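PDB 2VF7: excinuclease ABC, subunit A. from Deinococcus radiodurans, which binds DNA, zinc and ATP as an ABC-type ATPase of the UvrA family, and probably takes part in recognising DNA damage for excision repair. Local coordinates for residues E642-L654 and V660-Y672. The protein carries 1 engineered substitution. Residues are numbered along the deposited sequence; the frame is centred on the assembly and turned at random.
Sequences EHCQGEGWVMVEL and VYAPCPVCHGTRY. With ZN (zinc ion), chain G.
Cys644, Cys664 and Cys667 meet through a single zinc ion, whose four-cysteine coordination Cys641 completes; Cys644 SG and Cys667 SG each lie 2.3 Å from the metal ZN. Around this ion the contact is closely packed and largely buried. The thiolates also take backbone N-H groups: Cys667 SG accepts those of Gly669 and Arg671, and Cys644 SG that of Gly648, bonds that would be expected to temper their negative charge. Gly648 lies close against the other segment, its O receiving Cys664 N at 3.0 Å from above the carbonyl plane, while Gly669 CA brings a C-H to the same oxygen. Next to it the extended side chain of Arg671 runs past Gly646, and NH1 meets a lone pair of Gly646 O at 3.2 Å; its NH2 bonds Gly725 O. The site exemplifies a zinc finger built on two CxxC pairs, each with a type I' turn, and joined by the antiparallel hairpin 649-652/660-663. Along that hairpin Val650 and Ala662 form a hydrogen-bonded pair, Ala662 N reaching Val650 O at 2.9 Å. Pro663 CA makes a CH-pi contact with Trp649, whose side chain also approaches Glu730 of an ADP site. The flanks are more open to solvent, and there side chains meet without hydrogen bonds. Met651 lays SD over one face of the Tyr661 ring, 4.5 Å from its centroid, a Met-aromatic contact reached because CG points away from the backbone N (chi1 -179°) and the chain then bends. Back beside the zinc site, exposed His643 receives Val666 CG2 over one ring face, 3.6 Å from the centroid.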
ATOM      1  N   GLU A 642      -6.591  14.833  25.959  1.00 54.94           N
ATOM      2  CA  GLU A 642      -6.484  13.403  26.181  1.00 55.17           C
ATOM      3  C   GLU A 642      -6.733  12.585  24.922  1.00 55.08           C
ATOM      4  O   GLU A 642      -6.535  11.368  24.933  1.00 55.08           O
ATOM      5  CB  GLU A 642      -7.409  12.938  27.316  1.00 55.16           C
ATOM      6  CG  GLU A 642      -6.800  11.803  28.141  1.00 56.29           C
ATOM      7  CD  GLU A 642      -5.510  12.251  28.821  1.00 59.40           C
ATOM      8  OE1 GLU A 642      -5.376  13.459  29.110  1.00 60.47           O
ATOM      9  OE2 GLU A 642      -4.627  11.409  29.064  1.00 60.35           O
ATOM     10  N   HIS A 643      -7.157  13.245  23.845  1.00 54.81           N
ATOM     11  CA  HIS A 643      -7.367  12.561  22.562  1.00 55.40           C
ATOM     12  C   HIS A 643      -6.026  12.106  21.965  1.00 55.71           C
ATOM     13  O   HIS A 643      -5.929  11.028  21.371  1.00 55.48           O
ATOM     14  CB  HIS A 643      -8.132  13.474  21.592  1.00 55.50           C
ATOM     15  CG  HIS A 643      -8.415  12.854  20.254  1.00 55.15           C
ATOM     16  ND1 HIS A 643      -9.616  12.250  19.953  1.00 54.97           N
ATOM     17  CD2 HIS A 643      -7.662  12.776  19.130  1.00 53.94           C
ATOM     18  CE1 HIS A 643      -9.585  11.814  18.706  1.00 54.72           C
ATOM     19  NE2 HIS A 643      -8.411  12.118  18.186  1.00 54.44           N
ATOM     20  N   CYS A 644      -5.001  12.938  22.151  1.00 55.97           N
ATOM     21  CA  CYS A 644      -3.632  12.666  21.694  1.00 56.34           C
ATOM     22  C   CYS A 644      -2.718  12.482  22.888  1.00 56.01           C
ATOM     23  O   CYS A 644      -1.521  12.332  22.713  1.00 56.49           O
ATOM     24  CB  CYS A 644      -3.113  13.834  20.872  1.00 55.65           C
ATOM     25  SG  CYS A 644      -3.223  15.365  21.811  1.00 58.65           S
ATOM     26  N   GLN A 645      -3.288  12.511  24.093  1.00 56.14           N
ATOM     27  CA  GLN A 645      -2.536  12.360  25.338  1.00 56.08           C
ATOM     28  C   GLN A 645      -1.433  13.425  25.464  1.00 56.43           C
ATOM     29  O   GLN A 645      -0.344  13.165  25.985  1.00 55.82           O
ATOM     30  CB  GLN A 645      -1.942  10.949  25.430  1.00 56.03           C
ATOM     31  CG  GLN A 645      -2.901   9.855  25.879  1.00 56.72           C
ATOM     32  CD  GLN A 645      -2.161   8.662  26.504  1.00 59.00           C
ATOM     33  OE1 GLN A 645      -0.922   8.639  26.563  1.00 60.87           O
ATOM     34  NE2 GLN A 645      -2.914   7.679  26.979  1.00 57.98           N
ATOM     35  N   GLY A 646      -1.704  14.620  24.951  1.00 56.72           N
ATOM     36  CA  GLY A 646      -0.753  15.724  25.064  1.00 57.16           C
ATOM     37  C   GLY A 646       0.417  15.729  24.103  1.00 57.73           C
ATOM     38  O   GLY A 646       1.337  16.538  24.268  1.00 58.49           O
ATOM     39  N   GLU A 647       0.402  14.842  23.107  1.00 57.35           N
ATOM     40  CA  GLU A 647       1.459  14.801  22.083  1.00 57.32           C
ATOM     41  C   GLU A 647       1.248  15.812  20.957  1.00 57.24           C
ATOM     42  O   GLU A 647       2.185  16.148  20.240  1.00 57.15           O
ATOM     43  CB  GLU A 647       1.608  13.396  21.499  1.00 57.45           C
ATOM     44  CG  GLU A 647       1.887  12.357  22.555  1.00 59.65           C
ATOM     45  CD  GLU A 647       2.428  11.055  22.016  1.00 62.55           C
ATOM     46  OE1 GLU A 647       2.444  10.863  20.774  1.00 64.00           O
ATOM     47  OE2 GLU A 647       2.850  10.222  22.852  1.00 62.57           O
ATOM     48  N   GLY A 648       0.019  16.293  20.811  1.00 57.76           N
ATOM     49  CA  GLY A 648      -0.321  17.336  19.845  1.00 58.39           C
ATOM     50  C   GLY A 648      -0.508  16.797  18.448  1.00 58.98           C
ATOM     51  O   GLY A 648      -1.098  17.454  17.597  1.00 58.06           O
ATOM     52  N   TRP A 649       0.008  15.584  18.248  1.00 60.38           N
ATOM     53  CA  TRP A 649       0.086  14.918  16.956  1.00 61.93           C
ATOM     54  C   TRP A 649      -0.390  13.474  17.025  1.00 62.35           C
ATOM     55  O   TRP A 649      -0.282  12.825  18.062  1.00 62.70           O
ATOM     56  CB  TRP A 649       1.511  14.986  16.415  1.00 62.39           C
ATOM     57  CG  TRP A 649       1.691  16.118  15.456  1.00 63.59           C
ATOM     58  CD1 TRP A 649       1.430  16.109  14.108  1.00 64.80           C
ATOM     59  CD2 TRP A 649       2.139  17.434  15.762  1.00 62.67           C
ATOM     60  NE1 TRP A 649       1.709  17.338  13.553  1.00 64.08           N
ATOM     61  CE2 TRP A 649       2.137  18.172  14.550  1.00 63.15           C
ATOM     62  CE3 TRP A 649       2.533  18.063  16.937  1.00 61.87           C
ATOM     63  CZ2 TRP A 649       2.520  19.492  14.486  1.00 62.79           C
ATOM     64  CZ3 TRP A 649       2.935  19.368  16.873  1.00 64.97           C
ATOM     65  CH2 TRP A 649       2.922  20.079  15.654  1.00 65.12           C
ATOM     66  N   VAL A 650      -0.932  12.988  15.915  1.00 63.02           N
ATOM     67  CA  VAL A 650      -1.500  11.645  15.852  1.00 63.79           C
ATOM     68  C   VAL A 650      -0.927  10.835  14.680  1.00 64.32           C
ATOM     69  O   VAL A 650      -0.741  11.362  13.577  1.00 63.58           O
ATOM     70  CB  VAL A 650      -3.056  11.689  15.822  1.00 63.97           C
ATOM     71  CG1 VAL A 650      -3.601  11.982  14.401  1.00 63.50           C
ATOM     72  CG2 VAL A 650      -3.639  10.396  16.378  1.00 64.67           C
ATOM     73  N   MET A 651      -0.642   9.562  14.939  1.00 65.54           N
ATOM     74  CA  MET A 651      -0.069   8.675  13.926  1.00 66.81           C
ATOM     75  C   MET A 651      -1.096   8.258  12.868  1.00 67.54           C
ATOM     76  O   MET A 651      -2.196   7.794  13.186  1.00 67.50           O
ATOM     77  CB  MET A 651       0.556   7.429  14.569  1.00 66.98           C
ATOM     78  CG  MET A 651       1.200   6.474  13.564  1.00 67.61           C
ATOM     79  SD  MET A 651       2.999   6.477  13.566  1.00 69.16           S
ATOM     80  CE  MET A 651       3.281   4.997  14.538  1.00 69.56           C
ATOM     81  N   VAL A 652      -0.718   8.422  11.606  1.00 68.52           N
ATOM     82  CA  VAL A 652      -1.574   8.013  10.514  1.00 69.61           C
ATOM     83  C   VAL A 652      -1.049   6.718   9.892  1.00 70.44           C
ATOM     84  O   VAL A 652      -0.290   6.730   8.922  1.00 70.42           O
ATOM     85  CB  VAL A 652      -1.839   9.156   9.485  1.00 69.66           C
ATOM     86  CG1 VAL A 652      -2.678  10.261  10.130  1.00 69.45           C
ATOM     87  CG2 VAL A 652      -0.551   9.732   8.920  1.00 69.55           C
ATOM     88  N   GLU A 653      -1.459   5.602  10.503  1.00 71.75           N
ATOM     89  CA  GLU A 653      -1.156   4.243  10.033  1.00 72.82           C
ATOM     90  C   GLU A 653      -1.936   3.946   8.757  1.00 73.18           C
ATOM     91  O   GLU A 653      -2.271   2.796   8.447  1.00 73.14           O
ATOM     92  CB  GLU A 653      -1.474   3.219  11.128  1.00 73.03           C
ATOM     93  CG  GLU A 653      -0.334   3.002  12.133  1.00 74.13           C
ATOM     94  CD  GLU A 653       0.705   1.994  11.642  1.00 75.24           C
ATOM     95  OE1 GLU A 653       1.915   2.298  11.758  1.00 75.70           O
ATOM     96  OE2 GLU A 653       0.311   0.907  11.141  1.00 75.06           O
ATOM     97  N   LEU A 654      -2.227   5.028   8.044  1.00 73.81           N
ATOM     98  CA  LEU A 654      -2.879   5.010   6.757  1.00 74.41           C
ATOM     99  C   LEU A 654      -1.779   4.906   5.706  1.00 74.88           C
ATOM    100  O   LEU A 654      -1.973   4.306   4.631  1.00 74.89           O
ATOM    101  CB  LEU A 654      -3.708   6.291   6.576  1.00 74.47           C
ATOM    102  CG  LEU A 654      -4.991   6.535   7.406  1.00 74.58           C
ATOM    103  CD1 LEU A 654      -6.063   5.449   7.153  1.00 74.63           C
ATOM    104  CD2 LEU A 654      -4.733   6.700   8.905  1.00 73.81           C
ATOM    105  N   VAL A 660       3.490   8.256   9.188  1.00 67.60           N
ATOM    106  CA  VAL A 660       3.866   9.637   9.548  1.00 65.84           C
ATOM    107  C   VAL A 660       2.883  10.271  10.545  1.00 64.48           C
ATOM    108  O   VAL A 660       1.910   9.644  10.930  1.00 64.63           O
ATOM    109  CB  VAL A 660       4.014  10.559   8.294  1.00 66.02           C
ATOM    110  CG1 VAL A 660       5.145  10.083   7.395  1.00 66.22           C
ATOM    111  CG2 VAL A 660       2.704  10.671   7.518  1.00 65.57           C
ATOM    112  N   TYR A 661       3.140  11.518  10.945  1.00 62.86           N
ATOM    113  CA  TYR A 661       2.318  12.216  11.954  1.00 61.26           C
ATOM    114  C   TYR A 661       1.474  13.373  11.399  1.00 60.50           C
ATOM    115  O   TYR A 661       1.959  14.185  10.628  1.00 60.25           O
ATOM    116  CB  TYR A 661       3.180  12.709  13.133  1.00 60.57           C
ATOM    117  CG  TYR A 661       3.644  11.614  14.080  1.00 59.30           C
ATOM    118  CD1 TYR A 661       4.894  11.005  13.919  1.00 59.09           C
ATOM    119  CD2 TYR A 661       2.830  11.183  15.128  1.00 57.87           C
ATOM    120  CE1 TYR A 661       5.327   9.994  14.794  1.00 59.57           C
ATOM    121  CE2 TYR A 661       3.242  10.176  16.008  1.00 58.29           C
ATOM    122  CZ  TYR A 661       4.499   9.589  15.844  1.00 59.52           C
ATOM    123  OH  TYR A 661       4.908   8.582  16.710  1.00 58.79           O
ATOM    124  N   ALA A 662       0.206  13.417  11.797  1.00 59.89           N
ATOM    125  CA  ALA A 662      -0.711  14.497  11.438  1.00 59.67           C
ATOM    126  C   ALA A 662      -1.112  15.254  12.707  1.00 59.27           C
ATOM    127  O   ALA A 662      -1.016  14.696  13.799  1.00 59.29           O
ATOM    128  CB  ALA A 662      -1.936  13.929  10.757  1.00 59.37           C
ATOM    129  N   PRO A 663      -1.538  16.531  12.586  1.00 59.28           N
ATOM    130  CA  PRO A 663      -1.918  17.235  13.831  1.00 58.90           C
ATOM    131  C   PRO A 663      -3.182  16.626  14.438  1.00 58.49           C
ATOM    132  O   PRO A 663      -4.045  16.155  13.709  1.00 59.19           O
ATOM    133  CB  PRO A 663      -2.168  18.678  13.374  1.00 58.93           C
ATOM    134  CG  PRO A 663      -1.598  18.767  11.973  1.00 59.52           C
ATOM    135  CD  PRO A 663      -1.705  17.391  11.397  1.00 59.26           C
ATOM    136  N   CYS A 664      -3.268  16.602  15.762  1.00 57.91           N
ATOM    137  CA  CYS A 664      -4.434  16.074  16.450  1.00 57.32           C
ATOM    138  C   CYS A 664      -5.724  16.776  15.989  1.00 57.20           C
ATOM    139  O   CYS A 664      -5.776  17.996  15.936  1.00 57.14           O
ATOM    140  CB  CYS A 664      -4.243  16.229  17.953  1.00 57.15           C
ATOM    141  SG  CYS A 664      -5.645  15.728  18.932  1.00 57.62           S
ATOM    142  N   PRO A 665      -6.766  15.997  15.621  1.00 57.26           N
ATOM    143  CA  PRO A 665      -8.033  16.576  15.163  1.00 56.91           C
ATOM    144  C   PRO A 665      -8.793  17.393  16.218  1.00 56.96           C
ATOM    145  O   PRO A 665      -9.704  18.132  15.874  1.00 56.80           O
ATOM    146  CB  PRO A 665      -8.843  15.347  14.760  1.00 57.08           C
ATOM    147  CG  PRO A 665      -8.234  14.225  15.513  1.00 56.83           C
ATOM    148  CD  PRO A 665      -6.793  14.524  15.567  1.00 56.70           C
ATOM    149  N   VAL A 666      -8.398  17.285  17.482  1.00 57.14           N
ATOM    150  CA  VAL A 666      -9.127  17.919  18.587  1.00 56.63           C
ATOM    151  C   VAL A 666      -8.423  19.162  19.150  1.00 57.06           C
ATOM    152  O   VAL A 666      -9.060  20.159  19.439  1.00 57.52           O
ATOM    153  CB  VAL A 666      -9.372  16.921  19.721  1.00 56.46           C
ATOM    154  CG1 VAL A 666     -10.155  17.571  20.857  1.00 56.27           C
ATOM    155  CG2 VAL A 666     -10.105  15.729  19.201  1.00 54.08           C
ATOM    156  N   CYS A 667      -7.114  19.116  19.327  1.00 57.63           N
ATOM    157  CA  CYS A 667      -6.423  20.301  19.815  1.00 57.92           C
ATOM    158  C   CYS A 667      -5.657  20.967  18.688  1.00 58.42           C
ATOM    159  O   CYS A 667      -5.221  22.111  18.824  1.00 59.13           O
ATOM    160  CB  CYS A 667      -5.516  19.969  20.996  1.00 57.57           C
ATOM    161  SG  CYS A 667      -4.138  18.930  20.570  1.00 56.14           S
ATOM    162  N   HIS A 668      -5.505  20.260  17.571  1.00 58.59           N
ATOM    163  CA  HIS A 668      -4.802  20.804  16.408  1.00 59.14           C
ATOM    164  C   HIS A 668      -3.338  21.117  16.673  1.00 58.84           C
ATOM    165  O   HIS A 668      -2.743  21.929  15.976  1.00 59.34           O
ATOM    166  CB  HIS A 668      -5.500  22.062  15.872  1.00 59.61           C
ATOM    167  CG  HIS A 668      -6.916  21.832  15.457  1.00 61.02           C
ATOM    168  ND1 HIS A 668      -7.987  22.149  16.264  1.00 62.32           N
ATOM    169  CD2 HIS A 668      -7.440  21.306  14.323  1.00 62.29           C
ATOM    170  CE1 HIS A 668      -9.111  21.834  15.645  1.00 62.35           C
ATOM    171  NE2 HIS A 668      -8.807  21.318  14.466  1.00 62.65           N
ATOM    172  N   GLY A 669      -2.759  20.468  17.676  1.00 58.35           N
ATOM    173  CA  GLY A 669      -1.342  20.617  17.946  1.00 57.57           C
ATOM    174  C   GLY A 669      -0.991  21.481  19.136  1.00 56.70           C
ATOM    175  O   GLY A 669       0.182  21.668  19.406  1.00 56.84           O
ATOM    176  N   THR A 670      -1.990  22.023  19.830  1.00 56.63           N
ATOM    177  CA  THR A 670      -1.743  22.809  21.043  1.00 56.62           C
ATOM    178  C   THR A 670      -1.325  21.934  22.213  1.00 56.94           C
ATOM    179  O   THR A 670      -0.480  22.352  23.000  1.00 57.44           O
ATOM    180  CB  THR A 670      -2.930  23.724  21.449  1.00 56.99           C
ATOM    181  OG1 THR A 670      -4.025  22.942  21.968  1.00 56.80           O
ATOM    182  CG2 THR A 670      -3.402  24.585  20.249  1.00 56.14           C
ATOM    183  N   ARG A 671      -1.862  20.709  22.274  1.00 57.08           N
ATOM    184  CA  ARG A 671      -1.551  19.678  23.302  1.00 57.17           C
ATOM    185  C   ARG A 671      -2.400  19.764  24.586  1.00 57.33           C
ATOM    186  O   ARG A 671      -2.241  18.924  25.489  1.00 57.53           O
ATOM    187  CB  ARG A 671      -0.094  19.707  23.731  1.00 56.67           C
ATOM    188  CG  ARG A 671       0.958  19.275  22.766  1.00 59.01           C
ATOM    189  CD  ARG A 671       2.342  19.350  23.474  1.00 57.73           C
ATOM    190  NE  ARG A 671       3.472  19.381  22.541  1.00 60.47           N
ATOM    191  CZ  ARG A 671       4.294  18.356  22.286  1.00 59.74           C
ATOM    192  NH1 ARG A 671       4.133  17.189  22.892  1.00 60.30           N
ATOM    193  NH2 ARG A 671       5.302  18.504  21.429  1.00 59.03           N
ATOM    194  N   TYR A 672      -3.282  20.764  24.674  1.00 56.85           N
ATOM    195  CA  TYR A 672      -4.046  21.024  25.899  1.00 56.48           C
ATOM    196  C   TYR A 672      -5.517  21.179  25.610  1.00 56.71           C
ATOM    197  O   TYR A 672      -5.887  21.524  24.484  1.00 57.31           O
ATOM    198  CB  TYR A 672      -3.531  22.294  26.599  1.00 56.28           C
ATOM    199  CG  TYR A 672      -2.100  22.190  27.087  1.00 55.86           C
ATOM    200  CD1 TYR A 672      -1.812  21.706  28.361  1.00 53.64           C
ATOM    201  CD2 TYR A 672      -1.013  22.563  26.246  1.00 57.30           C
ATOM    202  CE1 TYR A 672      -0.483  21.605  28.805  1.00 54.95           C
ATOM    203  CE2 TYR A 672       0.321  22.465  26.683  1.00 54.55           C
ATOM    204  CZ  TYR A 672       0.568  21.982  27.964  1.00 55.17           C
ATOM    205  OH  TYR A 672       1.862  21.892  28.413  1.00 56.48           O
TER
HETATM  206 ZN    ZN G 904      -4.868  16.775  20.971  1.00 55.91          ZN